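Local coordinates for protein 6-phospho-alpha-glucosidase (Merdibacter massiliensis, PDB 6VC6) that probably hydrolyses 6-phospho-alpha-glucosides, working with NAD and a manganese ion as a member of glycoside hydrolase family 4, at residues A[83-88]-A[127-132]; A[121-126]-A[153-158]; A[165-170]-A[324-329]. All coordinates share one frame; numbering follows the deposited sequence.

Contact 1. Residues A[83-88]-A[127-132]; sequences MQMRAG and IESIHQ. With NAD (nicotinamide-adenine-dinucleotide), chain G.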
# COMPACT_ATOMS: atom_id res chain seq x y z
N MSE A 83 -6.94 -1.69 8.19
CA MSE A 83 -6.00 -0.66 8.63
C MSE A 83 -5.53 0.21 7.47
O MSE A 83 -4.96 -0.29 6.50
CB MSE A 83 -4.79 -1.29 9.32
CG MSE A 83 -5.15 -2.41 10.29
SE MSE A 83 -3.78 -2.70 11.64
CE MSE A 83 -4.05 -1.09 12.69
N GLN A 84 -5.77 1.52 7.57
CA GLN A 84 -5.35 2.48 6.56
C GLN A 84 -4.92 3.79 7.22
O GLN A 84 -5.33 4.88 6.83
CB GLN A 84 -6.45 2.71 5.53
CG GLN A 84 -7.79 3.15 6.11
CD GLN A 84 -8.78 3.54 5.03
OE1 GLN A 84 -9.85 4.10 5.31
NE2 GLN A 84 -8.44 3.26 3.78
N MSE A 85 -4.06 3.67 8.22
CA MSE A 85 -3.50 4.82 8.90
C MSE A 85 -2.39 5.45 8.10
O MSE A 85 -1.81 4.76 7.27
CB MSE A 85 -2.95 4.45 10.28
CG MSE A 85 -1.64 3.66 10.23
SE MSE A 85 -0.61 3.60 11.90
CE MSE A 85 -2.03 2.92 13.02
N ARG A 86 -2.09 6.72 8.33
CA ARG A 86 -0.91 7.39 7.78
C ARG A 86 -0.19 8.04 8.96
O ARG A 86 -0.57 9.13 9.39
CB ARG A 86 -1.28 8.41 6.71
CG ARG A 86 -0.07 9.06 6.04
CD ARG A 86 -0.48 10.16 5.08
NE ARG A 86 -1.13 9.65 3.87
CZ ARG A 86 -0.47 9.17 2.82
NH1 ARG A 86 -1.14 8.73 1.76
NH2 ARG A 86 0.86 9.13 2.83
N ALA A 87 0.83 7.36 9.47
CA ALA A 87 1.57 7.87 10.62
C ALA A 87 2.20 9.22 10.30
O ALA A 87 3.04 9.32 9.40
CB ALA A 87 2.65 6.87 11.04
N GLY A 88 1.77 10.25 11.02
CA GLY A 88 2.19 11.61 10.75
C GLY A 88 1.30 12.36 9.78
O GLY A 88 1.40 13.59 9.70
N ILE A 127 3.07 -1.04 15.25
CA ILE A 127 3.31 -2.00 16.32
C ILE A 127 2.52 -1.62 17.57
O ILE A 127 1.98 -2.49 18.27
CB ILE A 127 4.83 -2.09 16.61
CG1 ILE A 127 5.53 -2.82 15.46
CG2 ILE A 127 5.09 -2.78 17.94
CD1 ILE A 127 7.03 -2.84 15.57
N GLU A 128 2.41 -0.32 17.86
CA GLU A 128 1.60 0.12 18.98
C GLU A 128 0.12 -0.20 18.76
O GLU A 128 -0.59 -0.58 19.70
CB GLU A 128 1.79 1.62 19.21
CG GLU A 128 1.10 2.17 20.45
CD GLU A 128 1.04 3.68 20.45
OE1 GLU A 128 0.56 4.27 19.45
OE2 GLU A 128 1.46 4.29 21.46
N SER A 129 -0.35 -0.07 17.52
CA SER A 129 -1.77 -0.27 17.24
C SER A 129 -2.13 -1.75 17.27
O SER A 129 -3.19 -2.12 17.79
CB SER A 129 -2.13 0.34 15.89
OG SER A 129 -3.50 0.14 15.60
N ILE A 130 -1.28 -2.61 16.71
CA ILE A 130 -1.58 -4.04 16.70
C ILE A 130 -1.61 -4.60 18.12
O ILE A 130 -2.45 -5.45 18.44
CB ILE A 130 -0.57 -4.80 15.82
CG1 ILE A 130 -0.56 -4.22 14.40
CG2 ILE A 130 -0.88 -6.29 15.80
CD1 ILE A 130 -1.46 -4.94 13.42
N HIS A 131 -0.71 -4.13 18.98
CA HIS A 131 -0.71 -4.57 20.37
C HIS A 131 -2.03 -4.24 21.05
O HIS A 131 -2.55 -5.04 21.84
CB HIS A 131 0.46 -3.94 21.13
CG HIS A 131 1.75 -4.68 20.98
ND1 HIS A 131 1.88 -6.02 21.28
CD2 HIS A 131 2.97 -4.26 20.56
CE1 HIS A 131 3.13 -6.40 21.05
NE2 HIS A 131 3.81 -5.35 20.61
N GLN A 132 -2.58 -3.07 20.76
CA GLN A 132 -3.87 -2.71 21.29
C GLN A 132 -4.97 -3.63 20.78
O GLN A 132 -5.81 -4.08 21.54
CB GLN A 132 -4.22 -1.27 20.96
CG GLN A 132 -3.43 -0.24 21.74
CD GLN A 132 -3.87 1.17 21.44
OE1 GLN A 132 -4.55 1.42 20.47
NE2 GLN A 132 -3.48 2.10 22.30
PA NAD G . -4.84 10.42 5.30
O1A NAD G . -5.96 11.05 4.50
O2A NAD G . -3.89 11.29 6.08
O5B NAD G . -5.49 9.35 6.31
C5B NAD G . -4.73 8.85 7.40
C4B NAD G . -5.62 8.71 8.62
O4B NAD G . -5.02 7.83 9.57
C3B NAD G . -5.80 10.06 9.30
O3B NAD G . -7.20 10.31 9.50
C2B NAD G . -5.12 9.92 10.65
O2B NAD G . -5.87 10.58 11.67
C1B NAD G . -5.10 8.42 10.87
N9A NAD G . -3.95 8.00 11.72
C8A NAD G . -2.69 8.45 11.65
N7A NAD G . -1.91 7.85 12.59
C5A NAD G . -2.69 7.00 13.29
C6A NAD G . -2.52 6.06 14.42
N6A NAD G . -1.31 5.90 15.01
N1A NAD G . -3.60 5.37 14.83
C2A NAD G . -4.81 5.52 14.25
N3A NAD G . -5.04 6.36 13.22
C4A NAD G . -4.04 7.11 12.71
O3 NAD G . -3.98 9.47 4.33
PN NAD G . -4.57 8.84 2.97
O1N NAD G . -4.00 9.62 1.81
O2N NAD G . -6.06 8.65 3.10
O5D NAD G . -3.87 7.40 3.01
C5D NAD G . -4.40 6.37 3.84
C4D NAD G . -3.37 5.25 3.93
O4D NAD G . -3.65 4.25 2.95
C3D NAD G . -1.98 5.79 3.65
O3D NAD G . -1.07 5.29 4.64
C2D NAD G . -1.60 5.19 2.31
O2D NAD G . -0.20 4.92 2.24
C1D NAD G . -2.42 3.91 2.31
N1N NAD G . -2.61 3.37 0.96
C2N NAD G . -2.03 2.21 0.69
C3N NAD G . -2.16 1.62 -0.56
C7N NAD G . -1.47 0.31 -0.81
O7N NAD G . -1.38 -0.10 -1.96
N7N NAD G . -0.98 -0.36 0.22
C4N NAD G . -2.92 2.25 -1.53
C5N NAD G . -3.52 3.46 -1.22
C6N NAD G . -3.36 4.01 0.05
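Selenomethionine Met83 and Ser129 make the tight part of this contact, where the end of strand 80-83 in the Rossmann-type sheet packs against helix 113-136. The bend at chi3 (71°) turns the Met83 methyl toward the helix, and CE stops 3.2 Å from Ser129 OG. Its selenium meets Ile130 CD1 at 3.7 Å, the two side chains running obliquely to each other. Two residues on, selenomethionine Met85 reaches the same serine more lightly, CE to Ser129 CB at 3.9 Å. That chain also runs along the adenine of NAD, its CE 3.4 Å from NAD N1A, so Met85 is wedged between cofactor and helix. Toward solvent the contact gives out: Glu128 is exposed there and adds nothing to the packing, and no hydrogen bond crosses between the segments.

The polar work falls to the loop. The Met85 carbonyl O accepts from ribose NAD O3D at 2.8 Å, and the Arg86 side chain turns onto the pyrophosphate. Its NE gives a fairly straight bond (162°) to the bridging NAD O3 at 2.9 Å, NH1 reaches NAD O1N at 3.0 Å, and NH2 is salt-bridged to Glu109. A leucine here would probably leave the pyrophosphate without these donors and Glu109 without this salt-bridge partner. The chemistry is thus divided: apolar Met85 lies between the adenine and Ser129, while a backbone oxygen and the guanidinium hold the ribose and the phosphates.

Contact 2. Residues A[121-126]-A[153-158]; sequences RSCVDM and AEALRR. With NAD (nicotinamide-adenine-dinucleotide), chain G.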
# COMPACT_ATOMS: atom_id res chain seq x y z
N ARG A 121 8.17 6.12 11.02
CA ARG A 121 6.96 6.56 11.70
C ARG A 121 5.93 5.44 11.75
O ARG A 121 5.25 5.25 12.77
CB ARG A 121 6.37 7.79 11.01
CG ARG A 121 7.19 9.05 11.17
CD ARG A 121 6.37 10.29 10.81
NE ARG A 121 5.83 10.22 9.45
CZ ARG A 121 6.52 10.52 8.36
NH1 ARG A 121 7.78 10.92 8.45
NH2 ARG A 121 5.95 10.43 7.16
N SER A 122 5.81 4.67 10.66
CA SER A 122 4.81 3.61 10.62
C SER A 122 5.19 2.45 11.53
O SER A 122 4.32 1.84 12.16
CB SER A 122 4.63 3.12 9.18
OG SER A 122 4.04 4.12 8.38
N CYS A 123 6.49 2.14 11.63
CA CYS A 123 6.93 1.08 12.53
C CYS A 123 6.48 1.34 13.96
O CYS A 123 6.00 0.43 14.65
CB CYS A 123 8.45 0.93 12.47
SG CYS A 123 9.09 0.15 10.98
N VAL A 124 6.63 2.58 14.43
CA VAL A 124 6.25 2.92 15.79
C VAL A 124 4.74 2.80 15.98
O VAL A 124 4.27 2.19 16.94
CB VAL A 124 6.75 4.33 16.15
CG1 VAL A 124 6.18 4.79 17.48
CG2 VAL A 124 8.28 4.37 16.17
N ASP A 125 3.97 3.39 15.06
CA ASP A 125 2.53 3.46 15.25
C ASP A 125 1.82 2.16 14.90
O ASP A 125 0.78 1.85 15.50
CB ASP A 125 1.95 4.61 14.42
CG ASP A 125 2.17 5.97 15.06
OD1 ASP A 125 3.02 6.07 15.97
OD2 ASP A 125 1.50 6.94 14.65
N MSE A 126 2.32 1.40 13.94
CA MSE A 126 1.71 0.13 13.59
C MSE A 126 1.88 -0.90 14.68
O MSE A 126 0.91 -1.58 15.00
CB MSE A 126 2.25 -0.43 12.28
CG MSE A 126 1.71 0.22 11.02
SE MSE A 126 -0.20 -0.05 10.71
CE MSE A 126 -0.26 -1.99 10.63
N ALA A 153 5.64 -4.65 6.85
CA ALA A 153 5.59 -6.11 6.90
C ALA A 153 6.84 -6.69 7.54
O ALA A 153 6.76 -7.68 8.29
CB ALA A 153 5.39 -6.68 5.50
N GLU A 154 8.00 -6.10 7.27
CA GLU A 154 9.24 -6.59 7.86
C GLU A 154 9.26 -6.36 9.37
O GLU A 154 9.68 -7.23 10.13
CB GLU A 154 10.44 -5.92 7.19
CG GLU A 154 11.76 -6.09 7.94
CD GLU A 154 12.26 -7.52 7.94
OE1 GLU A 154 11.78 -8.33 7.12
OE2 GLU A 154 13.15 -7.84 8.76
N ALA A 155 8.79 -5.19 9.82
CA ALA A 155 8.75 -4.91 11.25
C ALA A 155 7.72 -5.79 11.95
O ALA A 155 7.95 -6.25 13.08
CB ALA A 155 8.46 -3.43 11.49
N LEU A 156 6.57 -6.03 11.31
CA LEU A 156 5.55 -6.87 11.92
C LEU A 156 5.97 -8.34 11.93
O LEU A 156 5.51 -9.10 12.79
CB LEU A 156 4.22 -6.70 11.18
CG LEU A 156 3.57 -5.33 11.30
CD1 LEU A 156 2.18 -5.33 10.67
CD2 LEU A 156 3.51 -4.88 12.75
N ARG A 157 6.83 -8.74 10.99
CA ARG A 157 7.36 -10.10 11.01
C ARG A 157 8.17 -10.36 12.28
O ARG A 157 8.10 -11.44 12.86
CB ARG A 157 8.21 -10.35 9.77
CG ARG A 157 8.91 -11.70 9.74
CD ARG A 157 9.94 -11.78 8.62
NE ARG A 157 11.12 -10.97 8.90
CZ ARG A 157 12.13 -11.36 9.68
NH1 ARG A 157 12.09 -12.55 10.27
NH2 ARG A 157 13.17 -10.56 9.87
N ARG A 158 8.94 -9.36 12.72
CA ARG A 158 9.76 -9.52 13.92
C ARG A 158 8.93 -9.37 15.19
O ARG A 158 9.13 -10.11 16.15
CB ARG A 158 10.90 -8.50 13.91
CG ARG A 158 11.80 -8.56 12.69
CD ARG A 158 13.08 -7.79 12.93
NE ARG A 158 13.82 -7.52 11.70
CZ ARG A 158 14.96 -6.84 11.65
NH1 ARG A 158 15.50 -6.37 12.77
NH2 ARG A 158 15.57 -6.64 10.49
PA NAD G . -4.84 10.42 5.30
O1A NAD G . -5.96 11.05 4.50
O2A NAD G . -3.89 11.29 6.08
O5B NAD G . -5.49 9.35 6.31
C5B NAD G . -4.73 8.85 7.40
C4B NAD G . -5.62 8.71 8.62
O4B NAD G . -5.02 7.83 9.57
C3B NAD G . -5.80 10.06 9.30
O3B NAD G . -7.20 10.31 9.50
C2B NAD G . -5.12 9.92 10.65
O2B NAD G . -5.87 10.58 11.67
C1B NAD G . -5.10 8.42 10.87
N9A NAD G . -3.95 8.00 11.72
C8A NAD G . -2.69 8.45 11.65
N7A NAD G . -1.91 7.85 12.59
C5A NAD G . -2.69 7.00 13.29
C6A NAD G . -2.52 6.06 14.42
N6A NAD G . -1.31 5.90 15.01
N1A NAD G . -3.60 5.37 14.83
C2A NAD G . -4.81 5.52 14.25
N3A NAD G . -5.04 6.36 13.22
C4A NAD G . -4.04 7.11 12.71
O3 NAD G . -3.98 9.47 4.33
PN NAD G . -4.57 8.84 2.97
O1N NAD G . -4.00 9.62 1.81
O2N NAD G . -6.06 8.65 3.10
O5D NAD G . -3.87 7.40 3.01
C5D NAD G . -4.40 6.37 3.84
C4D NAD G . -3.37 5.25 3.93
O4D NAD G . -3.65 4.25 2.95
C3D NAD G . -1.98 5.79 3.65
O3D NAD G . -1.07 5.29 4.64
C2D NAD G . -1.60 5.19 2.31
O2D NAD G . -0.20 4.92 2.24
C1D NAD G . -2.42 3.91 2.31
N1N NAD G . -2.61 3.37 0.96
C2N NAD G . -2.03 2.21 0.69
C3N NAD G . -2.16 1.62 -0.56
C7N NAD G . -1.47 0.31 -0.81
O7N NAD G . -1.38 -0.10 -1.96
N7N NAD G . -0.98 -0.36 0.22
C4N NAD G . -2.92 2.25 -1.53
C5N NAD G . -3.52 3.46 -1.22
C6N NAD G . -3.36 4.01 0.05
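Cys123 and Ala155 meet where two neighbouring crossover helices of the Rossmann-type domain, 113-136 and 149-159, come together. Their CA atoms are 6.4 Å apart, close enough for Cys123 SG to rest directly on the Ala155 methyl, SG to CB 3.7 Å; the small Ala155 side chain is consistent with so close an approach.

One turn on, selenomethionine Met126 extends the contact toward the sheet. Its CB points at the other helix and passes the carbonyl O of Ser122, 3.1 Å away on its own helix. CG follows along the same oxygen. Two successive bends, chi2 -66° and chi3 -59°, then fold the chain over, so that the selenium faces the selenium of Met85 at 3.9 Å. The methyl at the tip lies between two partners: Met126 CE is 3.7 Å from Met83 SE and 4.1 Å from Leu156 CD1, and the Met126 and Leu156 side chains cross at about a right angle. All four residues that touch between the helices are buried and apolar.

Elsewhere on helix 149-159 a salt-bridge network gathers round Glu154. Arg157 grips the carboxylate side-on, NE to OE1 and NH2 to OE2, whereas Arg158 brings NE and NH2 to OE2 alone, from its anti side. Three donor nitrogens therefore converge on that one oxygen, and Lys392 of helix 378-400 makes a salt bridge to OE1; Arg158 NH1 makes another to Asp396.

Helix 113-136 also serves the cofactor from this segment: Asp125 OD2 accepts a hydrogen bond from the adenine amino nitrogen, NAD N6A, at 3.0 Å.

Contact 3. Residues A[165-170]-A[324-329]; sequences RILNIC and IKVAEA. With MN (manganese (II) ion), chain E; NAD (nicotinamide-adenine-dinucleotide), chain G.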
# COMPACT_ATOMS: atom_id res chain seq x y z
N ARG A 165 -2.61 -14.12 11.54
CA ARG A 165 -3.77 -13.43 11.01
C ARG A 165 -3.46 -11.96 10.75
O ARG A 165 -4.24 -11.07 11.08
CB ARG A 165 -4.97 -13.58 11.96
CG ARG A 165 -5.45 -15.02 12.10
CD ARG A 165 -6.86 -15.09 12.66
NE ARG A 165 -7.70 -16.01 11.90
CZ ARG A 165 -8.11 -17.19 12.35
NH1 ARG A 165 -7.77 -17.60 13.56
NH2 ARG A 165 -8.88 -17.96 11.59
N ILE A 166 -2.30 -11.70 10.15
CA ILE A 166 -1.91 -10.37 9.69
C ILE A 166 -1.51 -10.48 8.23
O ILE A 166 -0.65 -11.29 7.88
CB ILE A 166 -0.76 -9.78 10.52
CG1 ILE A 166 -1.09 -9.80 12.01
CG2 ILE A 166 -0.44 -8.37 10.06
CD1 ILE A 166 0.04 -9.31 12.89
N LEU A 167 -2.13 -9.67 7.38
CA LEU A 167 -1.86 -9.69 5.94
C LEU A 167 -1.68 -8.26 5.45
O LEU A 167 -2.58 -7.42 5.61
CB LEU A 167 -2.99 -10.38 5.18
CG LEU A 167 -2.74 -10.55 3.68
CD1 LEU A 167 -1.42 -11.26 3.43
CD2 LEU A 167 -3.89 -11.31 3.02
N ASN A 168 -0.53 -7.99 4.84
CA ASN A 168 -0.26 -6.71 4.20
C ASN A 168 -0.49 -6.85 2.70
O ASN A 168 -0.03 -7.82 2.08
CB ASN A 168 1.18 -6.26 4.47
CG ASN A 168 1.48 -6.14 5.96
OD1 ASN A 168 1.18 -5.13 6.58
ND2 ASN A 168 2.07 -7.19 6.52
N ILE A 169 -1.21 -5.89 2.11
CA ILE A 169 -1.58 -5.93 0.71
C ILE A 169 -1.34 -4.57 0.06
O ILE A 169 -1.26 -3.54 0.74
CB ILE A 169 -3.05 -6.36 0.50
CG1 ILE A 169 -4.01 -5.33 1.10
CG2 ILE A 169 -3.30 -7.75 1.09
CD1 ILE A 169 -5.41 -5.86 1.34
N CYS A 170 -1.24 -4.59 -1.26
CA CYS A 170 -1.06 -3.39 -2.07
C CYS A 170 -1.89 -3.53 -3.34
O CYS A 170 -1.99 -4.62 -3.90
CB CYS A 170 0.41 -3.17 -2.44
SG CYS A 170 0.71 -1.83 -3.61
N ILE A 324 -12.11 -5.46 0.43
CA ILE A 324 -13.34 -6.19 0.74
C ILE A 324 -13.32 -7.56 0.09
O ILE A 324 -13.71 -8.56 0.70
CB ILE A 324 -14.58 -5.38 0.33
CG1 ILE A 324 -14.65 -4.06 1.10
CG2 ILE A 324 -15.85 -6.19 0.56
CD1 ILE A 324 -15.73 -3.13 0.61
N LYS A 325 -12.87 -7.63 -1.17
CA LYS A 325 -12.78 -8.92 -1.85
C LYS A 325 -11.78 -9.83 -1.16
O LYS A 325 -11.97 -11.05 -1.11
CB LYS A 325 -12.41 -8.71 -3.32
CG LYS A 325 -13.47 -8.02 -4.15
CD LYS A 325 -14.56 -8.98 -4.59
CE LYS A 325 -15.66 -8.25 -5.35
NZ LYS A 325 -15.11 -7.34 -6.38
N VAL A 326 -10.70 -9.26 -0.62
CA VAL A 326 -9.75 -10.05 0.15
C VAL A 326 -10.42 -10.59 1.41
O VAL A 326 -10.22 -11.75 1.79
CB VAL A 326 -8.50 -9.21 0.49
CG1 VAL A 326 -7.69 -9.87 1.59
CG2 VAL A 326 -7.65 -9.01 -0.75
N ALA A 327 -11.23 -9.76 2.07
CA ALA A 327 -11.96 -10.22 3.25
C ALA A 327 -12.97 -11.30 2.88
O ALA A 327 -13.21 -12.22 3.66
CB ALA A 327 -12.65 -9.04 3.94
N GLU A 328 -13.58 -11.19 1.70
CA GLU A 328 -14.52 -12.21 1.25
C GLU A 328 -13.80 -13.54 1.01
O GLU A 328 -14.27 -14.60 1.46
CB GLU A 328 -15.22 -11.76 -0.03
CG GLU A 328 -16.19 -10.61 0.15
CD GLU A 328 -16.79 -10.15 -1.16
OE1 GLU A 328 -17.18 -8.97 -1.26
OE2 GLU A 328 -16.87 -10.97 -2.10
N ALA A 329 -12.67 -13.50 0.31
CA ALA A 329 -11.91 -14.72 0.06
C ALA A 329 -11.44 -15.37 1.35
O ALA A 329 -11.37 -16.61 1.44
CB ALA A 329 -10.71 -14.42 -0.84
MN MN E . 0.94 0.11 -2.66
PA NAD G . -4.84 10.42 5.30
O1A NAD G . -5.96 11.05 4.50
O2A NAD G . -3.89 11.29 6.08
O5B NAD G . -5.49 9.35 6.31
C5B NAD G . -4.73 8.85 7.40
C4B NAD G . -5.62 8.71 8.62
O4B NAD G . -5.02 7.83 9.57
C3B NAD G . -5.80 10.06 9.30
O3B NAD G . -7.20 10.31 9.50
C2B NAD G . -5.12 9.92 10.65
O2B NAD G . -5.87 10.58 11.67
C1B NAD G . -5.10 8.42 10.87
N9A NAD G . -3.95 8.00 11.72
C8A NAD G . -2.69 8.45 11.65
N7A NAD G . -1.91 7.85 12.59
C5A NAD G . -2.69 7.00 13.29
C6A NAD G . -2.52 6.06 14.42
N6A NAD G . -1.31 5.90 15.01
N1A NAD G . -3.60 5.37 14.83
C2A NAD G . -4.81 5.52 14.25
N3A NAD G . -5.04 6.36 13.22
C4A NAD G . -4.04 7.11 12.71
O3 NAD G . -3.98 9.47 4.33
PN NAD G . -4.57 8.84 2.97
O1N NAD G . -4.00 9.62 1.81
O2N NAD G . -6.06 8.65 3.10
O5D NAD G . -3.87 7.40 3.01
C5D NAD G . -4.40 6.37 3.84
C4D NAD G . -3.37 5.25 3.93
O4D NAD G . -3.65 4.25 2.95
C3D NAD G . -1.98 5.79 3.65
O3D NAD G . -1.07 5.29 4.64
C2D NAD G . -1.60 5.19 2.31
O2D NAD G . -0.20 4.92 2.24
C1D NAD G . -2.42 3.91 2.31
N1N NAD G . -2.61 3.37 0.96
C2N NAD G . -2.03 2.21 0.69
C3N NAD G . -2.16 1.62 -0.56
C7N NAD G . -1.47 0.31 -0.81
O7N NAD G . -1.38 -0.10 -1.96
N7N NAD G . -0.98 -0.36 0.22
C4N NAD G . -2.92 2.25 -1.53
C5N NAD G . -3.52 3.46 -1.22
C6N NAD G . -3.36 4.01 0.05
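The chain leading to the manganese ligand Cys170 is backed here by a helix: Leu167 and Ile169 of strand 166-169 both lean on Val326 of helix 318-331. Val326 divides its two methyls between them, CG1 meeting Leu167 CD2 at 4.3 Å and CG2 meeting Ile169 CD1 at 4.4 Å. These are buried, purely apolar and rather loose contacts, and the backbones stay well apart, with the CA atoms of Ile169 and Val326 separated by 9.2 Å.

At Cys170 the chemistry changes. With SG anti to the backbone N (chi1 173°), the Cys170 sulfur reaches the metal, SG to manganese 2.2 Å, and the nicotinamide oxygen NAD O7N binds the same ion at 2.4 Å. His200 is a further ligand, and the bound glucose 6-phosphate also touches Cys170. The carboxamide nitrogen NAD N7N makes a weak hydrogen bond to Ile169 O, so neighbouring residues of the chain meet both ends of the amide.

Helix 318-331 lies across several strands of the main sheet: Val326 and Ala327 also touch Leu143 of strand 141-144, and Ala329 touches Phe338 of strand 336-343. Ile166 and Asn168, which take no part in the contact with this helix, pack instead on helix 149-159.

How the contacts relate
From the N terminus, contact 1 comes first: it folds helix 113-136 back onto the loop after strand 80-83. Before that loop closes, contact 2 has already opened on the same helix at 121-126, so the two cross; 153-158 then ties in the next crossover helix. Contact 3 follows in series and spans much further, closing a loop of 153 intervening residues to bring helix 318-331, from the C-terminal part of the family 4 fold, against strand 166-169. The pieces also touch directly: Ala87 O probably accepts from Arg121 NE between contacts 1 and 2, and Leu156 packs on Ile166 between contacts 2 and 3. All three border NAD, from adenine to nicotinamide.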